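Local structure of exonuclease (Laribacter hongkongensis, 3SZ4) at residues A[84-89]-A[99-104]; A[14-19]-A[95-100]. The protein is a probable metal-dependent exonuclease of the PDDEXK clan that removes nucleotides from DNA ends. All coordinates share one frame; numbering follows the deposited sequence.

Contact 1: residues A[84-89]-A[99-104]; sequences TEVGLI and ASPDGL. With MG (magnesium ion), chain B; D5M (2'-deoxyadenosine-5'-monophosphate), chain C.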
loop_
_atom_site.group_PDB
_atom_site.type_symbol
_atom_site.label_atom_id
_atom_site.label_comp_id
_atom_site.label_asym_id
_atom_site.label_seq_id
_atom_site.Cartn_x
_atom_site.Cartn_y
_atom_site.Cartn_z
ATOM N N THR A 84 -5.622 24.685 28.211
ATOM C CA THR A 84 -5.986 23.519 29.025
ATOM C C THR A 84 -6.219 22.325 28.132
ATOM O O THR A 84 -7.075 22.364 27.223
ATOM C CB THR A 84 -7.287 23.701 29.836
ATOM O OG1 THR A 84 -7.240 24.925 30.563
ATOM C CG2 THR A 84 -7.499 22.525 30.818
ATOM N N GLU A 85 -5.475 21.259 28.403
ATOM C CA GLU A 85 -5.685 20.018 27.706
ATOM C C GLU A 85 -7.013 19.432 28.135
ATOM O O GLU A 85 -7.419 19.579 29.285
ATOM C CB GLU A 85 -4.543 19.065 27.967
ATOM C CG GLU A 85 -3.355 19.351 27.069
ATOM C CD GLU A 85 -2.553 18.099 26.854
ATOM O OE1 GLU A 85 -1.469 17.984 27.472
ATOM O OE2 GLU A 85 -3.027 17.206 26.110
ATOM N N VAL A 86 -7.712 18.812 27.196
ATOM C CA VAL A 86 -9.068 18.360 27.467
ATOM C C VAL A 86 -9.304 16.952 26.886
ATOM O O VAL A 86 -8.453 16.428 26.163
ATOM C CB VAL A 86 -10.093 19.433 26.997
ATOM C CG1 VAL A 86 -10.030 19.643 25.499
ATOM C CG2 VAL A 86 -11.487 19.097 27.458
ATOM N N GLY A 87 -10.421 16.323 27.236
ATOM C CA GLY A 87 -10.759 15.034 26.642
ATOM C C GLY A 87 -11.547 15.170 25.333
ATOM O O GLY A 87 -11.308 16.086 24.520
ATOM N N LEU A 88 -12.478 14.226 25.134
ATOM C CA LEU A 88 -13.474 14.280 24.061
ATOM C C LEU A 88 -14.647 15.108 24.530
ATOM O O LEU A 88 -15.221 14.846 25.580
ATOM C CB LEU A 88 -13.975 12.876 23.711
ATOM C CG LEU A 88 -15.082 12.810 22.652
ATOM C CD1 LEU A 88 -14.529 12.793 21.196
ATOM C CD2 LEU A 88 -15.937 11.605 22.932
ATOM N N ILE A 89 -15.001 16.103 23.735
ATOM C CA ILE A 89 -16.086 17.008 24.054
ATOM C C ILE A 89 -17.268 16.661 23.163
ATOM O O ILE A 89 -17.184 16.763 21.954
ATOM C CB ILE A 89 -15.638 18.474 23.876
ATOM C CG1 ILE A 89 -14.461 18.795 24.814
ATOM C CG2 ILE A 89 -16.803 19.448 24.076
ATOM C CD1 ILE A 89 -14.613 18.292 26.280
ATOM N N ALA A 99 -15.624 15.919 19.669
ATOM C CA ALA A 99 -14.406 16.536 19.199
ATOM C C ALA A 99 -13.320 16.346 20.266
ATOM O O ALA A 99 -13.628 16.220 21.463
ATOM C CB ALA A 99 -14.638 18.015 18.877
ATOM N N SER A 100 -12.062 16.242 19.834
ATOM C CA SER A 100 -10.933 16.227 20.773
ATOM C C SER A 100 -9.953 17.318 20.376
ATOM O O SER A 100 -8.973 17.034 19.676
ATOM C CB SER A 100 -10.244 14.859 20.810
ATOM O OG SER A 100 -11.167 13.833 21.134
ATOM N N PRO A 101 -10.235 18.584 20.775
ATOM C CA PRO A 101 -9.251 19.649 20.478
ATOM C C PRO A 101 -7.930 19.440 21.251
ATOM O O PRO A 101 -7.909 18.787 22.308
ATOM C CB PRO A 101 -9.957 20.948 20.908
ATOM C CG PRO A 101 -11.012 20.513 21.890
ATOM C CD PRO A 101 -11.388 19.081 21.556
ATOM N N ASP A 102 -6.841 19.971 20.702
ATOM C CA ASP A 102 -5.536 19.818 21.324
ATOM C C ASP A 102 -5.404 20.650 22.581
ATOM O O ASP A 102 -4.502 20.417 23.374
ATOM C CB ASP A 102 -4.422 20.087 20.321
ATOM C CG ASP A 102 -4.301 18.970 19.300
ATOM O OD1 ASP A 102 -4.664 17.831 19.615
ATOM O OD2 ASP A 102 -3.864 19.218 18.167
ATOM N N GLY A 103 -6.335 21.589 22.770
ATOM C CA GLY A 103 -6.397 22.382 23.975
ATOM C C GLY A 103 -7.409 23.507 23.924
ATOM O O GLY A 103 -7.798 23.965 22.828
ATOM N N LEU A 104 -7.829 23.944 25.123
ATOM C CA LEU A 104 -8.698 25.109 25.293
ATOM C C LEU A 104 -7.870 26.370 25.547
ATOM O O LEU A 104 -7.310 26.556 26.623
ATOM C CB LEU A 104 -9.690 24.890 26.436
ATOM C CG LEU A 104 -10.589 23.653 26.363
ATOM C CD1 LEU A 104 -11.534 23.645 27.544
ATOM C CD2 LEU A 104 -11.370 23.555 25.052
HETATM MG MG MG B . -3.865 17.707 16.417
HETATM O "O5'" D5M C . -9.666 13.870 17.209
HETATM C "C5'" D5M C . -8.810 12.730 17.063
HETATM C "C4'" D5M C . -7.389 13.274 16.967
HETATM O "O4'" D5M C . -6.449 12.368 17.516
HETATM C "C3'" D5M C . -6.950 13.518 15.536
HETATM O "O3'" D5M C . -6.204 14.732 15.538
HETATM C "C2'" D5M C . -6.021 12.400 15.147
HETATM C "C1'" D5M C . -5.666 11.774 16.485
HETATM N N9 D5M C . -6.037 10.350 16.519
HETATM C C8 D5M C . -7.024 9.745 15.832
HETATM N N7 D5M C . -7.042 8.432 16.163
HETATM C C5 D5M C . -6.059 8.243 17.071
HETATM C C6 D5M C . -5.604 7.132 17.766
HETATM N N6 D5M C . -6.213 5.942 17.554
HETATM N N1 D5M C . -4.569 7.263 18.647
HETATM C C2 D5M C . -3.970 8.457 18.860
HETATM N N3 D5M C . -4.397 9.549 18.195
HETATM C C4 D5M C . -5.433 9.458 17.302
HETATM P P D5M C . -11.281 13.845 17.066
HETATM O O1P D5M C . -11.488 13.176 15.745
HETATM O O3P D5M C . -11.736 15.276 17.043
HETATM O O2P D5M C . -11.705 13.035 18.255
#

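Contact 2: residues A[14-19]-A[95-100]; sequences GKVTAS and AGFGAS. With D5M (2'-deoxyadenosine-5'-monophosphate), chain C.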
loop_
_atom_site.group_PDB
_atom_site.type_symbol
_atom_site.label_atom_id
_atom_site.label_comp_id
_atom_site.label_asym_id
_atom_site.label_seq_id
_atom_site.Cartn_x
_atom_site.Cartn_y
_atom_site.Cartn_z
ATOM N N GLY A 14 -17.501 4.555 18.384
ATOM C CA GLY A 14 -18.745 4.583 17.634
ATOM C C GLY A 14 -19.299 5.952 17.337
ATOM O O GLY A 14 -20.327 6.023 16.705
ATOM N N LYS A 15 -18.648 7.035 17.790
ATOM C CA LYS A 15 -19.133 8.404 17.503
ATOM C C LYS A 15 -18.429 8.979 16.304
ATOM O O LYS A 15 -17.270 8.671 16.077
ATOM C CB LYS A 15 -18.907 9.368 18.682
ATOM C CG LYS A 15 -19.201 8.783 20.035
ATOM C CD LYS A 15 -19.232 9.820 21.144
ATOM C CE LYS A 15 -19.684 9.139 22.440
ATOM N NZ LYS A 15 -19.738 10.060 23.600
ATOM N N VAL A 16 -19.133 9.809 15.534
ATOM C CA VAL A 16 -18.472 10.678 14.547
ATOM C C VAL A 16 -17.633 11.703 15.325
ATOM O O VAL A 16 -18.078 12.186 16.376
ATOM C CB VAL A 16 -19.484 11.454 13.684
ATOM C CG1 VAL A 16 -18.766 12.430 12.725
ATOM C CG2 VAL A 16 -20.355 10.522 12.914
ATOM N N THR A 17 -16.440 12.041 14.840
ATOM C CA THR A 17 -15.611 12.979 15.570
ATOM C C THR A 17 -14.982 13.985 14.613
ATOM O O THR A 17 -14.786 13.700 13.426
ATOM C CB THR A 17 -14.542 12.261 16.410
ATOM O OG1 THR A 17 -13.596 11.656 15.526
ATOM C CG2 THR A 17 -15.155 11.167 17.324
ATOM N N ALA A 18 -14.665 15.161 15.160
ATOM C CA ALA A 18 -14.167 16.319 14.413
ATOM C C ALA A 18 -13.224 15.986 13.272
ATOM O O ALA A 18 -13.352 16.548 12.184
ATOM C CB ALA A 18 -13.507 17.344 15.365
ATOM N N SER A 19 -12.266 15.097 13.510
ATOM C CA SER A 19 -11.229 14.855 12.496
ATOM C C SER A 19 -11.683 13.939 11.354
ATOM O O SER A 19 -10.961 13.759 10.392
ATOM C CB SER A 19 -9.977 14.284 13.132
ATOM O OG SER A 19 -10.303 13.083 13.794
ATOM N N ALA A 95 -26.319 13.918 19.621
ATOM C CA ALA A 95 -25.763 12.785 20.360
ATOM C C ALA A 95 -24.862 11.871 19.500
ATOM O O ALA A 95 -25.098 11.723 18.299
ATOM C CB ALA A 95 -26.887 11.987 20.979
ATOM N N GLY A 96 -23.840 11.267 20.126
ATOM C CA GLY A 96 -22.868 10.383 19.455
ATOM C C GLY A 96 -22.032 11.090 18.404
ATOM O O GLY A 96 -21.777 10.531 17.349
ATOM N N PHE A 97 -21.609 12.316 18.729
ATOM C CA PHE A 97 -20.857 13.254 17.883
ATOM C C PHE A 97 -19.956 14.050 18.849
ATOM O O PHE A 97 -20.372 14.405 19.962
ATOM C CB PHE A 97 -21.844 14.181 17.161
ATOM C CG PHE A 97 -21.213 15.228 16.231
ATOM C CD1 PHE A 97 -21.901 16.430 15.962
ATOM C CD2 PHE A 97 -19.989 15.013 15.580
ATOM C CE1 PHE A 97 -21.378 17.413 15.074
ATOM C CE2 PHE A 97 -19.455 15.990 14.685
ATOM C CZ PHE A 97 -20.168 17.195 14.437
ATOM N N GLY A 98 -18.713 14.317 18.467
ATOM C CA GLY A 98 -17.810 14.948 19.415
ATOM C C GLY A 98 -16.485 15.365 18.831
ATOM O O GLY A 98 -16.246 15.193 17.653
ATOM N N ALA A 99 -15.624 15.919 19.669
ATOM C CA ALA A 99 -14.406 16.536 19.199
ATOM C C ALA A 99 -13.320 16.346 20.266
ATOM O O ALA A 99 -13.628 16.220 21.463
ATOM C CB ALA A 99 -14.638 18.015 18.877
ATOM N N SER A 100 -12.062 16.242 19.834
ATOM C CA SER A 100 -10.933 16.227 20.773
ATOM C C SER A 100 -9.953 17.318 20.376
ATOM O O SER A 100 -8.973 17.034 19.676
ATOM C CB SER A 100 -10.244 14.859 20.810
ATOM O OG SER A 100 -11.167 13.833 21.134
HETATM O "O5'" D5M C . -9.666 13.870 17.209
HETATM C "C5'" D5M C . -8.810 12.730 17.063
HETATM C "C4'" D5M C . -7.389 13.274 16.967
HETATM O "O4'" D5M C . -6.449 12.368 17.516
HETATM C "C3'" D5M C . -6.950 13.518 15.536
HETATM O "O3'" D5M C . -6.204 14.732 15.538
HETATM C "C2'" D5M C . -6.021 12.400 15.147
HETATM C "C1'" D5M C . -5.666 11.774 16.485
HETATM N N9 D5M C . -6.037 10.350 16.519
HETATM C C8 D5M C . -7.024 9.745 15.832
HETATM N N7 D5M C . -7.042 8.432 16.163
HETATM C C5 D5M C . -6.059 8.243 17.071
HETATM C C6 D5M C . -5.604 7.132 17.766
HETATM N N6 D5M C . -6.213 5.942 17.554
HETATM N N1 D5M C . -4.569 7.263 18.647
HETATM C C2 D5M C . -3.970 8.457 18.860
HETATM N N3 D5M C . -4.397 9.549 18.195
HETATM C C4 D5M C . -5.433 9.458 17.302
HETATM P P D5M C . -11.281 13.845 17.066
HETATM O O1P D5M C . -11.488 13.176 15.745
HETATM O O3P D5M C . -11.736 15.276 17.043
HETATM O O2P D5M C . -11.705 13.035 18.255
#

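Contact 1: residues A[84-89]-A[99-104]
Val86 reaches across to Pro101 and Leu104 with a single methyl, CG1. This branch lies 3.8 Å from Pro101 CG and 4.1 Å from Leu104 CG, so one methyl touches both the proline ring and the branch point of the leucine. The first torsion explains the reach: chi1 of 63° places CG1 between the backbone N and carbonyl carbon, on the side of Pro101, and the two side chains meet at a slant. Leu88 makes contact through its tip: CB does not head for residues 99-104, but CG, anti to the backbone N (chi1 177°), carries CD1 to 3.5 Å from Ser100 OG, alongside that hydroxyl.

Antiparallel hydrogen-bonded pairs close both ends of the contact. Leu104 N donates to Thr84 O at 2.7 Å, and Ile89 N donates to Ala99 O at 2.7 Å with an N-H...O angle of 172°; each is matched by a reciprocal bond. Between these pairs, residues 100-102 turn Ser100 and Asp102 to the bound nucleotide and metal. Ser100 grips the phosphate of the bound dAMP twice, N to O3P at 3.0 Å and OG to O2P at 3.0 Å, while Trp8 NE1 also bonds OG. Asp102 points away from residues 84-89, and its OD2 binds magnesium at 2.3 Å, with Glu112 and the carbonyl of Ile113 as further ligands, consistent with the acidic metal site of the PDDEXK nucleases.

Leu88 packs on helix 6-12, Ile89 and Ala99 lie against helix 132-145, and Pro101 and Leu104 rest on Leu110 of strand 109-114.

Contact 2: residues A[14-19]-A[95-100]
Lys15 lies over the backbone of Gly96, and its side chain can be followed outward atom by atom. CB is 3.4 Å from Gly96 O. CG then passes 4.0 Å from Gly96 C, and CD lies 4.0 Å from Gly96 CA. The chain stays extended beyond CG and leads away from the partner segment, bringing NZ to a salt bridge with Asp90.

The two backbones run parallel, their directions 27° apart, in a register that pairs Val16 with Phe97 and Thr17 with Gly98. Three bonds zigzag between them: Val16 N to Gly96 O at 3.3 Å, Gly98 N to Val16 O at 3.1 Å, and Ala18 N to Gly98 O at 3.0 Å. The last two donors lie in the plane of the accepting carbonyl. Val16 O also lies at the edge of the Phe97 ring, in its plane; Val16 CG1, displaced from that plane, is 4.0 Å from Phe97 CD2.

Thr17 faces the bound dAMP. Its chi1 of 68° sets OG1 between the backbone N and carbonyl carbon, and from there Thr17 OG1 donates to dAMP O1P at 2.6 Å. Ser19 N donates to the same atom, so both grip a single phosphate oxygen.

On the face carrying Val16 and Phe97, helices 21-25 and 174-205 supply the packing, with Thr140 of helix 132-145 also on Phe97; on the other face, Thr17 touches Arg12 of helix 6-12.

How the contacts relate
Contact 1 and contact 2 have centres 12 Å apart and share Ala99, the end of strand 97-99, and Ser100. In chain order residues 14-19 come first, then 84-89, then the continuous run 95-104. Strand 97-99 is the middle of a mixed three-stranded sheet, parallel to 16-17 and antiparallel to 89-90; farther on, 103-105 enters the larger five-stranded sheet. Leu88 joins the two contacts by packing, its CD1 4.0 Å from Gly98 C. As a result, residues 14-19 and the shared Ser100 hold the nucleotide phosphate through different oxygens, with Asp102 binding magnesium nearby.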